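Local coordinates for protein ferulic acid esterase, AmCE1/Fae1A (Anaeromyces mucronatus, PDB 5CXX) that probably hydrolyses feruloyl esters, releasing ferulic acid, as an esterase of the alpha/beta-hydrolase fold, and binds ferulic acid in its pocket, at residues V59-G64 / D70-D75; D76-I81 / H253-I258; G177-A182 / Y263-T268. One frame throughout, in Å; residues are numbered along the deposited sequence. Where two conformers were deposited one is given.

Interaction 1: residues V59-G64 / D70-D75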
loop_
_atom_site.group_PDB
_atom_site.type_symbol
_atom_site.label_atom_id
_atom_site.label_comp_id
_atom_site.label_asym_id
_atom_site.label_seq_id
_atom_site.Cartn_x
_atom_site.Cartn_y
_atom_site.Cartn_z
ATOM N N VAL A 59 4.993 6.356 4.758
ATOM C CA VAL A 59 4.356 5.342 3.905
ATOM C C VAL A 59 3.125 4.777 4.607
ATOM O O VAL A 59 3.209 4.371 5.765
ATOM C CB VAL A 59 5.338 4.212 3.489
ATOM C CG1 VAL A 59 5.996 3.545 4.624
ATOM C CG2 VAL A 59 4.619 3.148 2.622
ATOM N N TYR A 60 1.985 4.832 3.918
ATOM C CA TYR A 60 0.774 4.147 4.400
ATOM C C TYR A 60 0.668 2.807 3.714
ATOM O O TYR A 60 0.705 2.777 2.477
ATOM C CB TYR A 60 -0.458 5.016 4.066
ATOM C CG TYR A 60 -0.422 6.367 4.718
ATOM C CD1 TYR A 60 -0.879 6.498 6.016
ATOM C CD2 TYR A 60 0.125 7.477 4.054
ATOM C CE1 TYR A 60 -0.830 7.737 6.655
ATOM C CE2 TYR A 60 0.185 8.717 4.685
ATOM C CZ TYR A 60 -0.275 8.815 6.011
ATOM O OH TYR A 60 -0.205 10.080 6.647
ATOM N N TYR A 61 0.595 1.714 4.488
ATOM C CA TYR A 61 0.665 0.346 3.924
ATOM C C TYR A 61 -0.625 -0.397 4.275
ATOM O O TYR A 61 -0.916 -0.592 5.477
ATOM C CB TYR A 61 1.894 -0.326 4.553
ATOM C CG TYR A 61 2.381 -1.627 3.908
ATOM C CD1 TYR A 61 1.695 -2.283 2.859
ATOM C CD2 TYR A 61 3.562 -2.199 4.383
ATOM C CE1 TYR A 61 2.242 -3.457 2.306
ATOM C CE2 TYR A 61 4.092 -3.381 3.807
ATOM C CZ TYR A 61 3.398 -3.983 2.790
ATOM O OH TYR A 61 3.898 -5.132 2.224
ATOM N N LEU A 62 -1.384 -0.773 3.248
ATOM C CA LEU A 62 -2.773 -1.231 3.392
ATOM C C LEU A 62 -2.884 -2.745 3.284
ATOM O O LEU A 62 -2.497 -3.332 2.276
ATOM C CB LEU A 62 -3.643 -0.579 2.286
ATOM C CG LEU A 62 -3.481 0.947 2.089
ATOM C CD1 LEU A 62 -4.614 1.405 1.187
ATOM C CD2 LEU A 62 -3.530 1.746 3.421
ATOM N N HIS A 63 -3.502 -3.391 4.306
ATOM C CA HIS A 63 -3.783 -4.808 4.224
ATOM C C HIS A 63 -4.859 -5.191 3.231
ATOM O O HIS A 63 -5.516 -4.342 2.615
ATOM C CB HIS A 63 -4.213 -5.268 5.635
ATOM C CG HIS A 63 -5.499 -4.626 6.124
ATOM N ND1 HIS A 63 -6.740 -5.004 5.644
ATOM C CD2 HIS A 63 -5.719 -3.659 7.050
ATOM C CE1 HIS A 63 -7.685 -4.294 6.263
ATOM N NE2 HIS A 63 -7.091 -3.463 7.113
ATOM N N GLY A 64 -5.055 -6.496 3.094
ATOM C CA GLY A 64 -6.034 -7.027 2.165
ATOM C C GLY A 64 -7.411 -7.303 2.764
ATOM O O GLY A 64 -7.745 -6.917 3.915
ATOM N N ASP A 70 -3.117 -5.092 12.185
ATOM C CA ASP A 70 -1.905 -5.835 12.527
ATOM C C ASP A 70 -1.448 -6.816 11.452
ATOM O O ASP A 70 -0.385 -7.466 11.601
ATOM C CB ASP A 70 -2.076 -6.619 13.866
ATOM C CG ASP A 70 -2.298 -5.733 15.038
ATOM O OD1 ASP A 70 -2.000 -4.533 15.004
ATOM O OD2 ASP A 70 -2.742 -6.273 16.108
ATOM N N SER A 71 -2.270 -6.998 10.392
ATOM C CA SER A 71 -2.020 -8.100 9.506
ATOM C C SER A 71 -0.691 -7.985 8.738
ATOM O O SER A 71 -0.040 -9.014 8.534
ATOM C CB SER A 71 -3.196 -8.199 8.485
ATOM O OG SER A 71 -4.372 -8.502 9.232
ATOM N N MET A 72 -0.263 -6.767 8.405
ATOM C CA MET A 72 1.012 -6.675 7.674
ATOM C C MET A 72 2.224 -6.856 8.606
ATOM O O MET A 72 3.346 -6.884 8.118
ATOM C CB MET A 72 1.084 -5.335 6.898
ATOM C CG MET A 72 -0.040 -5.226 5.815
ATOM S SD MET A 72 -0.312 -6.675 4.783
ATOM C CE MET A 72 1.168 -6.697 3.842
ATOM N N LEU A 73 1.966 -7.083 9.908
ATOM C CA LEU A 73 3.085 -7.368 10.835
ATOM C C LEU A 73 3.267 -8.854 11.039
ATOM O O LEU A 73 4.167 -9.280 11.801
ATOM C CB LEU A 73 2.879 -6.686 12.197
ATOM C CG LEU A 73 2.867 -5.149 12.134
ATOM C CD1 LEU A 73 2.317 -4.610 13.462
ATOM C CD2 LEU A 73 4.313 -4.586 11.795
ATOM N N GLU A 74 2.412 -9.683 10.410
ATOM C CA GLU A 74 2.525 -11.117 10.630
ATOM C C GLU A 74 3.700 -11.794 9.962
ATOM O O GLU A 74 3.938 -12.984 10.230
ATOM C CB GLU A 74 1.222 -11.831 10.181
ATOM C CG GLU A 74 0.028 -11.546 11.088
ATOM C CD GLU A 74 0.188 -12.014 12.543
ATOM O OE1 GLU A 74 1.074 -12.841 12.888
ATOM O OE2 GLU A 74 -0.649 -11.569 13.373
ATOM N N ASP A 75 4.454 -11.072 9.119
ATOM C CA ASP A 75 5.735 -11.524 8.580
ATOM C C ASP A 75 6.696 -10.358 8.832
ATOM O O ASP A 75 6.275 -9.196 8.710
ATOM C CB ASP A 75 5.615 -11.821 7.050
ATOM C CG ASP A 75 6.943 -12.065 6.398
ATOM O OD1 ASP A 75 7.522 -11.096 5.897
ATOM O OD2 ASP A 75 7.378 -13.232 6.338
#
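H63 and M72 bring the two backbones nearest, their CA atoms 6.2 Å apart, where strand 58-62 has run out and the chain comes back as a short 3-10 segment begun by the bond L73 N to D70 O. M72 carries most of the contact. Its chain is folded at both chi2 (-45°) and chi3 (-68°), which lays the sulfur against the H63 backbone and turns the methyl group toward Y61. M72 SD lies 4.0 Å from H63 CA, while M72 CE reaches 3.5 Å from Y61 OH and 3.7 Å from Y61 CZ. The tyrosine and methionine side chains cross at about a right angle, in a Met-aromatic contact that meets the ring obliquely, with M72 SD 5.2 Å from the ring centroid. H63 contributes its CA and CB, with CB 4.2 Å from S71 CB. Its imidazole is tied back to its own loop by ND1, which donates to G64 O over 2.8 Å, in the ring plane and on a carbonyl lone pair, fixing the ring's rotation. G64 itself touches the bound ferulic acid. From helix 255-266, W255 and I258 pack on M72, and F262 stacks on the Y61 ring; 58-62 is an inner strand of the mixed central sheet, parallel to its neighbours 95-99 and 150-155, as in the alpha/beta-hydrolase fold, and Y60 packs on helix 125-140.

Interaction 2: residues D76-I81 / H253-I258. With FER (3-(4-hydroxy-3-methoxyphenyl)-2-propenoic acid), chain D.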
loop_
_atom_site.group_PDB
_atom_site.type_symbol
_atom_site.label_atom_id
_atom_site.label_comp_id
_atom_site.label_asym_id
_atom_site.label_seq_id
_atom_site.Cartn_x
_atom_site.Cartn_y
_atom_site.Cartn_z
ATOM N N ASP A 76 7.949 -10.645 9.118
ATOM C CA ASP A 76 8.890 -9.560 9.502
ATOM C C ASP A 76 9.317 -8.680 8.314
ATOM O O ASP A 76 10.039 -7.702 8.541
ATOM C CB ASP A 76 10.135 -10.171 10.172
ATOM C CG ASP A 76 9.915 -10.479 11.622
ATOM O OD1 ASP A 76 8.817 -10.190 12.175
ATOM O OD2 ASP A 76 10.867 -10.992 12.272
ATOM N N SER A 77 8.892 -8.966 7.067
ATOM C CA SER A 77 9.339 -8.116 5.967
ATOM C C SER A 77 8.946 -6.661 6.158
ATOM O O SER A 77 9.696 -5.802 5.739
ATOM C CB SER A 77 8.789 -8.612 4.610
ATOM O OG SER A 77 7.365 -8.708 4.676
ATOM N N THR A 78 7.788 -6.374 6.755
ATOM C CA THR A 78 7.331 -4.982 6.809
ATOM C C THR A 78 8.283 -4.144 7.642
ATOM O O THR A 78 8.664 -3.012 7.264
ATOM C CB THR A 78 5.895 -4.935 7.391
ATOM O OG1 THR A 78 5.046 -5.669 6.484
ATOM C CG2 THR A 78 5.334 -3.491 7.560
ATOM N N LEU A 79 8.605 -4.659 8.831
ATOM C CA LEU A 79 9.555 -3.947 9.706
ATOM C C LEU A 79 10.995 -4.095 9.258
ATOM O O LEU A 79 11.805 -3.199 9.539
ATOM C CB LEU A 79 9.453 -4.481 11.159
ATOM C CG LEU A 79 8.115 -4.250 11.841
ATOM C CD1 LEU A 79 8.102 -4.988 13.212
ATOM C CD2 LEU A 79 7.835 -2.735 12.011
ATOM N N ALA A 80 11.361 -5.204 8.621
ATOM C CA ALA A 80 12.805 -5.416 8.360
ATOM C C ALA A 80 13.290 -4.711 7.101
ATOM O O ALA A 80 14.415 -4.208 7.076
ATOM C CB ALA A 80 13.130 -6.912 8.248
ATOM N N ILE A 81 12.479 -4.704 6.054
ATOM C CA ILE A 81 12.968 -4.210 4.759
ATOM C C ILE A 81 13.428 -2.740 4.768
ATOM O O ILE A 81 14.551 -2.449 4.291
ATOM C CB ILE A 81 11.870 -4.440 3.668
ATOM C CG1 ILE A 81 11.927 -5.921 3.214
ATOM C CG2 ILE A 81 12.072 -3.474 2.456
ATOM C CD1 ILE A 81 10.730 -6.334 2.276
ATOM N N HIS A 253 -0.606 -16.055 -3.669
ATOM C CA HIS A 253 -1.091 -14.929 -2.862
ATOM C C HIS A 253 -0.379 -15.024 -1.492
ATOM O O HIS A 253 -0.925 -15.554 -0.514
ATOM C CB HIS A 253 -2.628 -15.004 -2.720
ATOM C CG HIS A 253 -3.333 -13.663 -2.720
ATOM N ND1 HIS A 253 -3.157 -12.700 -3.708
ATOM C CD2 HIS A 253 -4.217 -13.136 -1.836
ATOM C CE1 HIS A 253 -3.904 -11.657 -3.440
ATOM N NE2 HIS A 253 -4.562 -11.899 -2.303
ATOM N N ASP A 254 0.884 -14.596 -1.454
ATOM C CA ASP A 254 1.713 -14.964 -0.305
ATOM C C ASP A 254 2.807 -13.937 -0.009
ATOM O O ASP A 254 2.945 -12.893 -0.702
ATOM C CB ASP A 254 2.337 -16.384 -0.549
ATOM C CG ASP A 254 3.319 -16.444 -1.738
ATOM O OD1 ASP A 254 4.029 -15.473 -2.057
ATOM O OD2 ASP A 254 3.390 -17.508 -2.435
ATOM N N TRP A 255 3.594 -14.261 1.027
ATOM C CA TRP A 255 4.562 -13.280 1.507
ATOM C C TRP A 255 5.782 -13.201 0.591
ATOM O O TRP A 255 6.539 -12.227 0.695
ATOM C CB TRP A 255 4.987 -13.646 2.938
ATOM C CG TRP A 255 3.975 -13.167 3.932
ATOM C CD1 TRP A 255 3.089 -13.941 4.685
ATOM C CD2 TRP A 255 3.791 -11.811 4.372
ATOM N NE1 TRP A 255 2.341 -13.143 5.496
ATOM C CE2 TRP A 255 2.754 -11.837 5.346
ATOM C CE3 TRP A 255 4.397 -10.582 4.040
ATOM C CZ2 TRP A 255 2.318 -10.688 6.003
ATOM C CZ3 TRP A 255 3.936 -9.415 4.703
ATOM C CH2 TRP A 255 2.915 -9.500 5.673
ATOM N N ASN A 256 5.995 -14.210 -0.276
ATOM C CA ASN A 256 7.027 -14.027 -1.317
ATOM C C ASN A 256 6.637 -12.901 -2.275
ATOM O O ASN A 256 7.504 -12.063 -2.599
ATOM C CB ASN A 256 7.294 -15.363 -2.052
ATOM C CG ASN A 256 8.049 -16.380 -1.167
ATOM O OD1 ASN A 256 8.848 -15.975 -0.305
ATOM N ND2 ASN A 256 7.809 -17.702 -1.367
ATOM N N ALA A 257 5.373 -12.867 -2.719
ATOM C CA ALA A 257 4.936 -11.801 -3.646
ATOM C C ALA A 257 4.924 -10.450 -2.923
ATOM O O ALA A 257 5.353 -9.433 -3.489
ATOM C CB ALA A 257 3.587 -12.112 -4.223
ATOM N N ILE A 258 4.487 -10.443 -1.659
ATOM C CA ILE A 258 4.449 -9.199 -0.913
ATOM C C ILE A 258 5.843 -8.669 -0.669
ATOM O O ILE A 258 6.094 -7.495 -0.953
ATOM C CB ILE A 258 3.750 -9.385 0.451
ATOM C CG1 ILE A 258 2.258 -9.748 0.221
ATOM C CG2 ILE A 258 3.889 -8.081 1.303
ATOM C CD1 ILE A 258 1.596 -10.285 1.482
HETATM C C4 FER D . -12.337 -10.572 -5.521
HETATM C C5 FER D . -11.366 -11.557 -5.177
HETATM C C6 FER D . -10.421 -11.271 -4.235
HETATM C C3 FER D . -12.238 -9.296 -4.937
HETATM C C2 FER D . -11.314 -8.999 -3.971
HETATM C C1 FER D . -10.391 -9.971 -3.630
HETATM C C10 FER D . -12.935 -7.104 -4.933
HETATM C C7 FER D . -9.401 -9.649 -2.563
HETATM C C8 FER D . -8.674 -10.561 -1.895
HETATM C C9 FER D . -7.698 -10.072 -0.828
HETATM O O1 FER D . -7.565 -8.843 -0.529
HETATM O O2 FER D . -7.028 -10.934 -0.201
HETATM O O4 FER D . -13.322 -10.743 -6.445
HETATM O O3 FER D . -13.197 -8.432 -5.376
#
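S77 meets W255 with its hydroxyl oxygen, S77 OG lying 3.5 Å from W255 CZ3 and 3.6 Å from CE3 of the same ring. The oxygen comes at the indole obliquely. With chi1 at 55°, S77 OG stands between its own backbone N and carbonyl carbon, a position from which it also bonds D75 OD1 just before the helix. T78 adds a looser touch, OG1 to W255 CZ3 at 4.3 Å, and the polar need of that oxygen is met by M72 O. The indole is swung out by a chi1 of -81°, which places CG anti to the carbonyl carbon and carries the six-membered ring toward the start of helix 77-87. One face of the indole receives I258 CD1, offset toward the rim, from a turn further along the same helix. Helix 255-266 opens with an aspartate N-cap: D254 OD1 accepts from A257 N over 3.0 Å at 156°, nearly along the C-O axis. Immediately before the cap comes H253, which probably serves as the histidine of a Ser-His-Asp triad, as in other alpha/beta hydrolases, since ND1 bonds D222 and NE2 bonds S156. A weak 3.4 Å bond from H253 NE2 to ferulic acid O2, which lies at the ring edge and in its plane, belongs to one of two modelled conformers and is doubtful. Helix 12-15 joins this corner through R15, which touches both S77 and W255 and donates to N256 OD1.

Interaction 3: residues G177-A182 / Y263-T268. With FER (3-(4-hydroxy-3-methoxyphenyl)-2-propenoic acid), chain D.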
loop_
_atom_site.group_PDB
_atom_site.type_symbol
_atom_site.label_atom_id
_atom_site.label_comp_id
_atom_site.label_asym_id
_atom_site.label_seq_id
_atom_site.Cartn_x
_atom_site.Cartn_y
_atom_site.Cartn_z
ATOM N N GLY A 177 2.342 1.738 -4.583
ATOM C CA GLY A 177 2.827 0.375 -4.672
ATOM C C GLY A 177 1.670 -0.581 -4.537
ATOM O O GLY A 177 0.887 -0.552 -3.582
ATOM N N ALA A 178 1.566 -1.515 -5.470
ATOM C CA ALA A 178 0.414 -2.398 -5.485
ATOM C C ALA A 178 0.908 -3.832 -5.569
ATOM O O ALA A 178 1.377 -4.252 -6.656
ATOM C CB ALA A 178 -0.523 -2.084 -6.696
ATOM N N PHE A 179 0.815 -4.593 -4.474
ATOM C CA PHE A 179 1.322 -5.970 -4.471
ATOM C C PHE A 179 0.142 -6.901 -4.602
ATOM O O PHE A 179 -0.684 -7.001 -3.684
ATOM C CB PHE A 179 2.144 -6.239 -3.172
ATOM C CG PHE A 179 3.053 -5.072 -2.782
ATOM C CD1 PHE A 179 3.715 -4.315 -3.753
ATOM C CD2 PHE A 179 3.170 -4.699 -1.413
ATOM C CE1 PHE A 179 4.465 -3.214 -3.413
ATOM C CE2 PHE A 179 3.969 -3.602 -1.058
ATOM C CZ PHE A 179 4.618 -2.838 -2.054
ATOM N N ALA A 180 0.026 -7.499 -5.791
ATOM C CA ALA A 180 -1.071 -8.422 -6.145
ATOM C C ALA A 180 -2.439 -7.767 -5.988
ATOM O O ALA A 180 -3.312 -8.321 -5.299
ATOM C CB ALA A 180 -1.001 -9.735 -5.328
ATOM N N PRO A 181 -2.682 -6.646 -6.666
ATOM C CA PRO A 181 -3.979 -5.963 -6.516
ATOM C C PRO A 181 -5.203 -6.777 -6.994
ATOM O O PRO A 181 -5.184 -7.524 -7.968
ATOM C CB PRO A 181 -3.804 -4.690 -7.392
ATOM C CG PRO A 181 -2.784 -5.091 -8.479
ATOM C CD PRO A 181 -1.780 -5.911 -7.596
ATOM N N ALA A 182 -6.276 -6.615 -6.217
ATOM C CA ALA A 182 -7.538 -7.308 -6.433
ATOM C C ALA A 182 -8.290 -6.795 -7.672
ATOM O O ALA A 182 -8.101 -5.622 -8.067
ATOM C CB ALA A 182 -8.407 -7.118 -5.128
ATOM N N TYR A 263 10.101 -4.706 -1.083
ATOM C CA TYR A 263 11.551 -4.532 -1.259
ATOM C C TYR A 263 11.876 -3.633 -2.453
ATOM O O TYR A 263 12.688 -2.691 -2.329
ATOM C CB TYR A 263 12.178 -5.926 -1.456
ATOM C CG TYR A 263 13.647 -5.948 -1.840
ATOM C CD1 TYR A 263 14.637 -5.540 -0.943
ATOM C CD2 TYR A 263 14.046 -6.416 -3.115
ATOM C CE1 TYR A 263 15.981 -5.602 -1.257
ATOM C CE2 TYR A 263 15.417 -6.486 -3.440
ATOM C CZ TYR A 263 16.365 -6.070 -2.504
ATOM O OH TYR A 263 17.704 -6.158 -2.829
ATOM N N ASN A 264 11.277 -3.910 -3.627
ATOM C CA ASN A 264 11.542 -2.996 -4.741
ATOM C C ASN A 264 10.944 -1.608 -4.525
ATOM O O ASN A 264 11.577 -0.585 -4.862
ATOM C CB ASN A 264 10.986 -3.643 -6.019
ATOM C CG ASN A 264 11.876 -4.743 -6.540
ATOM O OD1 ASN A 264 12.893 -4.455 -7.189
ATOM N ND2 ASN A 264 11.506 -5.993 -6.276
ATOM N N PHE A 265 9.749 -1.545 -3.945
ATOM C CA PHE A 265 9.118 -0.261 -3.755
ATOM C C PHE A 265 9.911 0.681 -2.853
ATOM O O PHE A 265 10.089 1.864 -3.141
ATOM C CB PHE A 265 7.709 -0.507 -3.208
ATOM C CG PHE A 265 6.852 0.749 -3.038
ATOM C CD1 PHE A 265 6.485 1.522 -4.162
ATOM C CD2 PHE A 265 6.421 1.115 -1.777
ATOM C CE1 PHE A 265 5.638 2.653 -3.985
ATOM C CE2 PHE A 265 5.629 2.255 -1.586
ATOM C CZ PHE A 265 5.227 3.006 -2.681
ATOM N N ILE A 266 10.376 0.153 -1.714
ATOM C CA ILE A 266 11.028 1.021 -0.715
ATOM C C ILE A 266 12.402 1.495 -1.200
ATOM O O ILE A 266 12.936 2.498 -0.742
ATOM C CB ILE A 266 11.107 0.262 0.644
ATOM C CG1 ILE A 266 9.686 0.093 1.199
ATOM C CG2 ILE A 266 12.008 1.026 1.678
ATOM C CD1 ILE A 266 8.958 1.391 1.625
ATOM N N GLN A 267 12.967 0.768 -2.171
ATOM C CA GLN A 267 14.174 1.266 -2.806
ATOM C C GLN A 267 13.935 2.519 -3.650
ATOM O O GLN A 267 14.905 3.206 -4.019
ATOM C CB GLN A 267 14.771 0.192 -3.712
ATOM C CG GLN A 267 15.505 -0.872 -2.934
ATOM C CD GLN A 267 16.036 -1.931 -3.848
ATOM O OE1 GLN A 267 17.040 -1.723 -4.558
ATOM N NE2 GLN A 267 15.352 -3.058 -3.906
ATOM N N THR A 268 12.679 2.792 -3.988
ATOM C CA THR A 268 12.399 3.952 -4.860
ATOM C C THR A 268 11.822 5.151 -4.110
ATOM O O THR A 268 11.783 6.260 -4.641
ATOM C CB THR A 268 11.409 3.608 -5.968
ATOM O OG1 THR A 268 10.081 3.502 -5.441
ATOM C CG2 THR A 268 11.817 2.349 -6.741
HETATM C C4 FER D . -12.337 -10.572 -5.521
HETATM C C5 FER D . -11.366 -11.557 -5.177
HETATM C C6 FER D . -10.421 -11.271 -4.235
HETATM C C3 FER D . -12.238 -9.296 -4.937
HETATM C C2 FER D . -11.314 -8.999 -3.971
HETATM C C1 FER D . -10.391 -9.971 -3.630
HETATM C C10 FER D . -12.935 -7.104 -4.933
HETATM C C7 FER D . -9.401 -9.649 -2.563
HETATM C C8 FER D . -8.674 -10.561 -1.895
HETATM C C9 FER D . -7.698 -10.072 -0.828
HETATM O O1 FER D . -7.565 -8.843 -0.529
HETATM O O2 FER D . -7.028 -10.934 -0.201
HETATM O O4 FER D . -13.322 -10.743 -6.445
HETATM O O3 FER D . -13.197 -8.432 -5.376
#
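G177 and F265 make a CH-pi contact, the first of two kinds of packing between strand and helix. G177 CA stands over one face of the phenyl ring, 4.0 Å from its centroid and 23° off the normal, displaced toward the rim. G177 has no side chain, and the backbone itself lies on the ring, with G177 N 3.5 Å from F265 CE1. F265 presents that face because CG is anti to the backbone N (chi1 -176°), sending the ring from the helix to the strand. The second kind is apolar: F179 brings its ring edge to the neighbouring methylene, CZ to F265 CB at 4.0 Å, and the two side chains cross at about a right angle.

Hydrogen bonds finish the helix side. F265 O is gripped twice, by T268 N at 2.9 Å and by T268 OG1 at 2.8 Å, the T268 hydroxyl donating to a lone pair of F265 O, in the carbonyl plane. Q267 NE2 donates to Y263 O over 3.1 Å from above the carbonyl plane, and sits over the centre of the Y263 ring.

At the far end, A182 CB lies 3.7 Å from ferulic acid C2. F265 also packs on A151 and C153 of strand 150-155, so the helix after the probable triad histidine rests on central parallel strands, as is characteristic of the alpha/beta-hydrolase fold.

Overall arrangement
The three contacts form a compact triangle around helix 255-266. The centres of interactions 1 and 2 are about 9 Å apart, those of interactions 2 and 3 about 10 Å, and those of interactions 1 and 3 about 12 Å. Interaction 1 closes before interaction 2 opens, and helix 77-87 is the next helix after strand 58-62, reached through the loop that holds 70-75; interactions 2 and 3 alternate along the chain and share helix 255-266. Interactions 1 and 3 reach the same sheet, where Y61 OH packs against F179 CE2. One helix thus ties early and late parts of the chain together, while the loops that follow strands 58-62 and 175-179 carry G64 and A182 to the ferulic acid pocket, joined there by H253, just before the N-cap of that helix.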